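Local atomic coordinates of spartin (Homo sapiens, PDB entry 4U7I), a protein that acts as a lipophagy receptor and lipid transfer protein in lipid droplet turnover, and binds the ESCRT-III protein IST1 through its MIT domain. Residues A[9-13]-A[49-53]; A[20-25]-A[39-43]. One frame throughout, in Å; residues are numbered along the deposited sequence.

Interaction 1 of 2, residues A[9-13]-A[49-53]; sequences IIREA and RGISI
I9, I10 and A13 on one side meet R49, G50 and I53 on the other where the first two helices of the MIT three-helix bundle, 5-29 and 33-51, lie against each other near the end of the second. The apolar part is a cluster of three isoleucines. I53, just past that helix, turns its side chain toward helix 5-29 and touches both I9 and I10. The I53 and I9 side chains cross at about a right angle, I9 CG2 making the touch 3.8 Å from I53 CD1. CG2 is the branch of I9 that stands anti to the backbone N, and this points it at I53. I10 meets I53 with its other branch: I10 CG1 lies 3.7 Å from I53 CB, and I10 CD1 3.7 Å from I53 CG2, the CG1-CD1 arm of I10 crossing I53 at a slant, over its CB and CG2. The same CG1 also rests near the carbonyl oxygen of G50, and I10 reaches on to Q72 and M75 of helix 63-90.

Next to this cluster the backbones come close, the CA atoms of I10 and G50 being 4.5 Å apart. The A13 methyl is set directly against the G50 backbone, with A13 CB 3.5 Å from G50 CA and G50 N its next nearest neighbour. The oxygens of G50 and I53 both accept from Q72 NE2, which ties the end of the second helix to the third.

R49 closes the more exposed flank. Its chain starts anti to the backbone N and bends at chi3 (66°), bringing the guanidinium beside A13; NH2 is hydrogen-bonded to H46 ND1. A water in the guanidinium plane bridges the helices, accepting from R49 NE at 2.7 Å and donating to I9 O at 2.9 Å.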
loop_
_atom_site.group_PDB
_atom_site.type_symbol
_atom_site.label_atom_id
_atom_site.label_comp_id
_atom_site.label_asym_id
_atom_site.label_seq_id
_atom_site.Cartn_x
_atom_site.Cartn_y
_atom_site.Cartn_z
ATOM N N ILE A 9 -7.710 -11.717 -5.660
ATOM C CA ILE A 9 -6.276 -11.463 -5.509
ATOM C C ILE A 9 -6.016 -9.980 -5.230
ATOM O O ILE A 9 -5.242 -9.615 -4.332
ATOM C CB ILE A 9 -5.482 -11.887 -6.762
ATOM C CG1 ILE A 9 -5.379 -13.406 -6.833
ATOM C CG2 ILE A 9 -4.085 -11.268 -6.745
ATOM C CD1 ILE A 9 -4.872 -13.908 -8.163
ATOM N N ILE A 10 -6.672 -9.120 -5.993
ATOM C CA ILE A 10 -6.511 -7.681 -5.772
ATOM C C ILE A 10 -7.026 -7.310 -4.382
ATOM O O ILE A 10 -6.370 -6.584 -3.627
ATOM C CB ILE A 10 -7.243 -6.866 -6.858
ATOM C CG1 ILE A 10 -6.505 -7.000 -8.186
ATOM C CG2 ILE A 10 -7.343 -5.387 -6.471
ATOM C CD1 ILE A 10 -7.349 -6.567 -9.415
ATOM N N ARG A 11 -8.189 -7.837 -4.025
ATOM C CA ARG A 11 -8.782 -7.497 -2.739
ATOM C C ARG A 11 -7.908 -7.977 -1.578
ATOM O O ARG A 11 -7.725 -7.253 -0.596
ATOM C CB ARG A 11 -10.186 -8.087 -2.625
ATOM C CG ARG A 11 -11.014 -7.525 -1.476
ATOM C CD ARG A 11 -12.366 -8.229 -1.399
ATOM N NE ARG A 11 -13.040 -8.252 -2.695
ATOM N N GLU A 12 -7.359 -9.186 -1.694
ATOM C CA GLU A 12 -6.507 -9.731 -0.633
ATOM C C GLU A 12 -5.255 -8.886 -0.482
ATOM O O GLU A 12 -4.817 -8.610 0.632
ATOM C CB GLU A 12 -6.109 -11.189 -0.905
ATOM C CG GLU A 12 -7.250 -12.200 -1.024
ATOM C CD GLU A 12 -8.435 -11.906 -0.123
ATOM O OE1 GLU A 12 -8.264 -11.907 1.114
ATOM O OE2 GLU A 12 -9.545 -11.683 -0.657
ATOM N N ALA A 13 -4.682 -8.476 -1.610
ATOM C CA ALA A 13 -3.470 -7.670 -1.604
ATOM C C ALA A 13 -3.720 -6.317 -0.960
ATOM O O ALA A 13 -2.890 -5.809 -0.216
ATOM C CB ALA A 13 -2.939 -7.485 -3.028
ATOM N N ARG A 49 1.889 -6.933 -5.896
ATOM C CA ARG A 49 1.094 -8.028 -6.433
ATOM C C ARG A 49 -0.289 -7.556 -6.864
ATOM O O ARG A 49 -0.766 -7.919 -7.938
ATOM C CB ARG A 49 0.953 -9.147 -5.409
ATOM C CG ARG A 49 0.167 -10.336 -5.944
ATOM C CD ARG A 49 0.187 -11.492 -4.968
ATOM N NE ARG A 49 -0.530 -11.172 -3.737
ATOM C CZ ARG A 49 0.056 -10.780 -2.609
ATOM N NH1 ARG A 49 1.375 -10.656 -2.551
ATOM N NH2 ARG A 49 -0.680 -10.517 -1.537
ATOM N N GLY A 50 -0.937 -6.776 -6.009
ATOM C CA GLY A 50 -2.272 -6.270 -6.296
ATOM C C GLY A 50 -2.280 -5.393 -7.536
ATOM O O GLY A 50 -3.195 -5.459 -8.353
ATOM N N ILE A 51 -1.241 -4.579 -7.682
ATOM C CA ILE A 51 -1.140 -3.643 -8.802
ATOM C C ILE A 51 -0.883 -4.393 -10.107
ATOM O O ILE A 51 -1.294 -3.957 -11.188
ATOM C CB ILE A 51 -0.028 -2.602 -8.533
ATOM C CG1 ILE A 51 -0.470 -1.660 -7.415
ATOM C CG2 ILE A 51 0.299 -1.801 -9.783
ATOM C CD1 ILE A 51 0.688 -0.895 -6.749
ATOM N N SER A 52 -0.235 -5.549 -10.006
ATOM C CA SER A 52 0.191 -6.291 -11.198
ATOM C C SER A 52 -0.952 -6.955 -11.969
ATOM O O SER A 52 -0.764 -7.375 -13.110
ATOM C CB SER A 52 1.197 -7.362 -10.801
ATOM O OG SER A 52 0.530 -8.436 -10.158
ATOM N N ILE A 53 -2.126 -7.063 -11.352
ATOM C CA ILE A 53 -3.236 -7.783 -11.972
ATOM C C ILE A 53 -3.892 -6.954 -13.080
ATOM O O ILE A 53 -4.341 -5.842 -12.836
ATOM C CB ILE A 53 -4.302 -8.172 -10.925
ATOM C CG1 ILE A 53 -3.657 -8.958 -9.776
ATOM C CG2 ILE A 53 -5.445 -8.929 -11.590
ATOM C CD1 ILE A 53 -2.934 -10.204 -10.228
HETATM O O HOH W 1 -3.195 -11.166 -3.072
#

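Interaction 2 of 2, residues A[20-25]-A[39-43]; sequences FVNKGL and YYKQG
F20 packs against Y39, Q42 and G43 where helices 5-29 and 33-51 of the MIT three-helix bundle run antiparallel, their local axes 7.6 Å apart at a signed crossing angle of -160°. Q42 CB lies over one face of the F20 ring, displaced toward its rim, in a CH-pi contact of 4.0 Å to the ring centroid. The Q42 side chain crosses the ring obliquely, its amide plane 43° from the ring plane, and Q42 OE1 comes to 3.2 Å from F20 CE1. Y39 CD1 approaches the ring's edge instead, near its plane, and H46 is another aromatic neighbour of F20.

One residue on, V21 directs CG2 at the backbone of G43, and it also touches V82 of helix 63-90. V21 packs against an aromatic side chain of the bound IST1 peptide as well, and N22 OD1 is hydrogen-bonded to a basic one, which places this region at the peptide-binding side of the domain.

K23 lies over the Y39 ring. Bent at chi3 (58°) and again at chi4, its chain folds across the ring so that CE stands 3.7 Å from the ring centroid, over one face, in a CH-pi contact. NZ is farther out, 4.4 Å from the same centroid, making an off-centre cation-pi interaction; the Y39 hydroxyl itself is hydrogen-bonded to E35.

At G24 the backbones come close: G24 CA and Y39 CA are 4.8 Å apart, and Y39 CB rests 3.6 Å from G24 N. Lacking a side chain, G24 is also met directly by the Y40 ring, whose CE1 lies near G24 C and CA. Y40 itself starts away from helix 5-29, yet its ring reaches back to L25. It crosses that side chain at about a right angle, and its hydroxyl OH, hydrogen-bonded to D28 OD2, lies 3.6 Å from L25 CD2.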
loop_
_atom_site.group_PDB
_atom_site.type_symbol
_atom_site.label_atom_id
_atom_site.label_comp_id
_atom_site.label_asym_id
_atom_site.label_seq_id
_atom_site.Cartn_x
_atom_site.Cartn_y
_atom_site.Cartn_z
ATOM N N PHE A 20 0.011 -4.122 6.709
ATOM C CA PHE A 20 1.454 -3.957 6.928
ATOM C C PHE A 20 1.921 -2.514 6.837
ATOM O O PHE A 20 2.779 -2.088 7.621
ATOM C CB PHE A 20 2.241 -4.838 5.950
ATOM C CG PHE A 20 2.274 -6.261 6.364
ATOM C CD1 PHE A 20 3.074 -6.654 7.421
ATOM C CD2 PHE A 20 1.465 -7.210 5.755
ATOM C CE1 PHE A 20 3.107 -7.954 7.843
ATOM C CE2 PHE A 20 1.491 -8.527 6.175
ATOM C CZ PHE A 20 2.311 -8.901 7.222
ATOM N N VAL A 21 1.346 -1.731 5.934
ATOM C CA VAL A 21 1.761 -0.336 5.833
ATOM C C VAL A 21 1.305 0.422 7.084
ATOM O O VAL A 21 2.036 1.260 7.612
ATOM C CB VAL A 21 1.227 0.319 4.563
ATOM C CG1 VAL A 21 1.560 1.796 4.567
ATOM C CG2 VAL A 21 1.847 -0.364 3.352
ATOM N N ASN A 22 0.137 0.069 7.609
ATOM C CA ASN A 22 -0.334 0.667 8.855
ATOM C C ASN A 22 0.584 0.306 10.023
ATOM O O ASN A 22 0.915 1.168 10.846
ATOM C CB ASN A 22 -1.772 0.229 9.152
ATOM C CG ASN A 22 -2.309 0.819 10.440
ATOM O OD1 ASN A 22 -2.502 2.031 10.543
ATOM N ND2 ASN A 22 -2.559 -0.033 11.428
ATOM N N LYS A 23 0.989 -0.965 10.108
ATOM C CA LYS A 23 1.943 -1.365 11.147
ATOM C C LYS A 23 3.246 -0.584 10.976
ATOM O O LYS A 23 3.840 -0.097 11.948
ATOM C CB LYS A 23 2.222 -2.865 11.098
ATOM C CG LYS A 23 1.067 -3.718 11.564
ATOM C CD LYS A 23 1.393 -5.202 11.413
ATOM C CE LYS A 23 2.636 -5.595 12.185
ATOM N NZ LYS A 23 2.416 -5.472 13.652
ATOM N N GLY A 24 3.682 -0.459 9.734
ATOM C CA GLY A 24 4.898 0.282 9.448
ATOM C C GLY A 24 4.780 1.718 9.927
ATOM O O GLY A 24 5.686 2.234 10.580
ATOM N N LEU A 25 3.673 2.372 9.593
ATOM C CA LEU A 25 3.476 3.770 10.025
ATOM C C LEU A 25 3.377 3.886 11.546
ATOM O O LEU A 25 3.935 4.810 12.136
ATOM C CB LEU A 25 2.225 4.368 9.390
ATOM C CG LEU A 25 2.382 4.740 7.923
ATOM C CD1 LEU A 25 1.007 4.866 7.306
ATOM C CD2 LEU A 25 3.163 6.055 7.822
ATOM N N TYR A 39 8.046 -3.882 8.106
ATOM C CA TYR A 39 6.646 -3.882 7.696
ATOM C C TYR A 39 6.474 -3.220 6.353
ATOM O O TYR A 39 5.690 -3.685 5.529
ATOM C CB TYR A 39 5.784 -3.201 8.747
ATOM C CG TYR A 39 5.908 -3.860 10.096
ATOM C CD1 TYR A 39 5.939 -5.239 10.218
ATOM C CD2 TYR A 39 6.018 -3.101 11.244
ATOM C CE1 TYR A 39 6.069 -5.837 11.462
ATOM C CE2 TYR A 39 6.137 -3.683 12.483
ATOM C CZ TYR A 39 6.168 -5.046 12.591
ATOM O OH TYR A 39 6.304 -5.602 13.845
ATOM N N TYR A 40 7.208 -2.134 6.118
ATOM C CA TYR A 40 7.095 -1.445 4.846
ATOM C C TYR A 40 7.467 -2.380 3.699
ATOM O O TYR A 40 6.789 -2.400 2.666
ATOM C CB TYR A 40 7.977 -0.189 4.808
ATOM C CG TYR A 40 7.500 0.999 5.633
ATOM C CD1 TYR A 40 6.147 1.227 5.878
ATOM C CD2 TYR A 40 8.420 1.904 6.153
ATOM C CE1 TYR A 40 5.730 2.339 6.621
ATOM C CE2 TYR A 40 8.008 2.996 6.912
ATOM C CZ TYR A 40 6.674 3.206 7.144
ATOM O OH TYR A 40 6.284 4.303 7.893
ATOM N N LYS A 41 8.548 -3.143 3.864
ATOM C CA LYS A 41 8.963 -4.050 2.802
ATOM C C LYS A 41 7.905 -5.120 2.574
ATOM O O LYS A 41 7.656 -5.515 1.435
ATOM C CB LYS A 41 10.317 -4.686 3.120
ATOM C CG LYS A 41 11.479 -3.719 2.941
ATOM C CD LYS A 41 12.824 -4.381 3.169
ATOM C CE LYS A 41 13.051 -4.663 4.625
ATOM N N GLN A 42 7.271 -5.590 3.643
ATOM C CA GLN A 42 6.215 -6.578 3.462
ATOM C C GLN A 42 5.044 -5.934 2.742
ATOM O O GLN A 42 4.446 -6.543 1.857
ATOM C CB GLN A 42 5.768 -7.178 4.796
ATOM C CG GLN A 42 6.863 -7.974 5.467
ATOM C CD GLN A 42 6.393 -8.648 6.724
ATOM O OE1 GLN A 42 5.567 -9.564 6.676
ATOM N NE2 GLN A 42 6.905 -8.194 7.868
ATOM N N GLY A 43 4.738 -4.688 3.095
ATOM C CA GLY A 43 3.641 -3.990 2.451
ATOM C C GLY A 43 3.899 -3.819 0.959
ATOM O O GLY A 43 3.005 -4.022 0.140
#

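From the N terminus, helix 5-29 first presents 9-13 and then 20-25; after the turn the chain comes back along helix 33-51 and supplies their partners in reverse order. Thus 39-43 meets 20-25 first, closing the short loop of interaction 2 around the hairpin turn, and 49-53 later meets 9-13, closing the longer loop of interaction 1. Interaction 2 is nested inside interaction 1, and the two do not cross. Their centres are 16 Å apart, on opposite sides of the chain's centre, without touching. Together they join the same two helices at two levels, and side chains from both also reach helix 63-90.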